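Local coordinates for Hia (Adhesin) (Haemophilus influenzae, PDB 3EMF), which mediates adhesion of the bacterium to host cells as a trimeric autotransporter, this fragment being its binding domain 2, at the interface of chains A and B. Residues are numbered along the deposited sequence; one frame, centred on the assembly and turned at random. Chains: chain A/B, Hia (Adhesin).

The interface of chains A and B. Residues chain A 7, 9, 39, 41, 52-53, 57; chain B 60, 63-64.
B:Val60, on the short helix 60-63 of one subunit, points its two methyls into an apolar pocket of the neighbouring chain in the Hia trimer. Its side chain meets that of A:Leu9 tip to tip, CG2 to CD1 at 3.9 Å, while the side chain of A:Val52 crosses that of B:Val60 at about a right angle, its CG1 near CG2. CG1 of B:Val60, anti to the backbone N (chi1 166°), is directed instead toward CD2 of A:Leu41, whose side chain slides past in the opposite direction. A compact, branched valine suits this place because each methyl serves a different wall. B:Leu63 extends the apolar strip: its CD1 lies 4.0 Å from CD2 of A:Leu39, and its CB packs against CD1 of A:Leu41; leucines suit here, being long enough to reach across.

Toward the rim, A:Asn7 suits its place because ND2 can lie against B:Val60 while hydrogen-bonding A:Ala57 O of its own chain at 2.9 Å. Within chain B, CG1 of B:Val60 sits 3.4 Å above the guanidinium plane of B:Arg64, over its centre. Arginine suits this position because its planar N-H groups can bridge two loop carbonyls. NH1 and NH2 donate hydrogen bonds end-on to A:Val52 O, NH2 at 2.8 Å and in the carbonyl plane. NH2 and NE also donate side-on to A:Leu41 O, NH2 at 2.7 Å, whereas NE, at 3.0 Å, sits 36° above the carbonyl plane.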
loop_
_atom_site.group_PDB
_atom_site.type_symbol
_atom_site.label_atom_id
_atom_site.label_comp_id
_atom_site.label_asym_id
_atom_site.label_seq_id
_atom_site.Cartn_x
_atom_site.Cartn_y
_atom_site.Cartn_z
ATOM N N ASN A 7 20.295 -5.054 -5.905
ATOM C CA ASN A 7 20.227 -6.142 -4.943
ATOM C C ASN A 7 19.622 -7.375 -5.607
ATOM O O ASN A 7 19.290 -7.332 -6.789
ATOM C CB ASN A 7 19.510 -5.722 -3.641
ATOM C CG ASN A 7 18.068 -5.330 -3.857
ATOM O OD1 ASN A 7 17.379 -5.914 -4.691
ATOM N ND2 ASN A 7 17.597 -4.343 -3.090
ATOM N N LEU A 9 16.865 -9.193 -4.818
ATOM C CA LEU A 9 15.423 -9.414 -4.697
ATOM C C LEU A 9 14.754 -9.788 -6.014
ATOM O O LEU A 9 14.977 -9.147 -7.050
ATOM C CB LEU A 9 14.721 -8.167 -4.139
ATOM C CG LEU A 9 15.066 -7.758 -2.708
ATOM C CD1 LEU A 9 14.463 -6.371 -2.382
ATOM C CD2 LEU A 9 14.606 -8.832 -1.711
ATOM N N LEU A 39 7.200 -7.507 -5.525
ATOM C CA LEU A 39 8.486 -7.822 -4.929
ATOM C C LEU A 39 8.343 -9.007 -3.992
ATOM O O LEU A 39 7.395 -9.095 -3.206
ATOM C CB LEU A 39 9.025 -6.604 -4.162
ATOM C CG LEU A 39 10.535 -6.501 -3.918
ATOM C CD1 LEU A 39 11.287 -6.545 -5.251
ATOM C CD2 LEU A 39 10.855 -5.209 -3.149
ATOM N N LEU A 41 9.745 -10.166 -0.923
ATOM C CA LEU A 41 10.597 -9.713 0.164
ATOM C C LEU A 41 11.020 -10.850 1.085
ATOM O O LEU A 41 12.010 -10.739 1.805
ATOM C CB LEU A 41 9.901 -8.595 0.956
ATOM C CG LEU A 41 9.919 -7.221 0.287
ATOM C CD1 LEU A 41 9.122 -6.217 1.114
ATOM C CD2 LEU A 41 11.349 -6.731 0.092
ATOM N N VAL A 52 18.180 -11.989 0.878
ATOM C CA VAL A 52 18.580 -10.590 0.941
ATOM C C VAL A 52 18.331 -10.073 2.345
ATOM O O VAL A 52 17.188 -10.000 2.795
ATOM C CB VAL A 52 17.823 -9.723 -0.108
ATOM C CG1 VAL A 52 18.276 -8.273 -0.027
ATOM C CG2 VAL A 52 18.049 -10.281 -1.531
ATOM N N GLU A 53 19.416 -9.743 3.042
ATOM C CA GLU A 53 19.360 -9.326 4.427
ATOM C C GLU A 53 18.701 -7.958 4.605
ATOM O O GLU A 53 18.691 -7.128 3.697
ATOM C CB GLU A 53 20.777 -9.277 5.011
ATOM C CG GLU A 53 21.346 -10.635 5.391
ATOM C CD GLU A 53 21.782 -11.481 4.187
ATOM O OE1 GLU A 53 21.882 -10.933 3.061
ATOM O OE2 GLU A 53 22.036 -12.696 4.385
ATOM N N ALA A 57 20.751 -2.135 0.739
ATOM C CA ALA A 57 20.186 -0.975 0.054
ATOM C C ALA A 57 18.932 -1.373 -0.712
ATOM O O ALA A 57 18.941 -2.337 -1.471
ATOM C CB ALA A 57 21.202 -0.378 -0.897
ATOM N N VAL B 60 16.270 -2.655 2.654
ATOM C CA VAL B 60 15.299 -3.697 2.371
ATOM C C VAL B 60 14.501 -4.023 3.653
ATOM O O VAL B 60 13.305 -4.295 3.605
ATOM C CB VAL B 60 15.994 -4.952 1.837
ATOM C CG1 VAL B 60 15.042 -6.147 1.869
ATOM C CG2 VAL B 60 16.559 -4.699 0.412
ATOM N N LEU B 63 11.641 -1.828 3.863
ATOM C CA LEU B 63 10.512 -2.223 2.995
ATOM C C LEU B 63 9.664 -3.304 3.654
ATOM O O LEU B 63 8.456 -3.382 3.450
ATOM C CB LEU B 63 10.997 -2.725 1.625
ATOM C CG LEU B 63 11.938 -1.838 0.820
ATOM C CD1 LEU B 63 12.226 -2.485 -0.559
ATOM C CD2 LEU B 63 11.372 -0.414 0.658
ATOM N N ARG B 64 10.313 -4.142 4.449
ATOM C CA ARG B 64 9.617 -5.214 5.134
ATOM C C ARG B 64 8.710 -4.696 6.244
ATOM O O ARG B 64 7.907 -5.448 6.779
ATOM C CB ARG B 64 10.620 -6.245 5.665
ATOM C CG ARG B 64 11.473 -6.850 4.544
ATOM C CD ARG B 64 12.405 -7.971 5.048
ATOM N NE ARG B 64 12.865 -8.758 3.913
ATOM C CZ ARG B 64 14.136 -9.020 3.634
ATOM N NH1 ARG B 64 15.102 -8.598 4.445
ATOM N NH2 ARG B 64 14.432 -9.745 2.567
#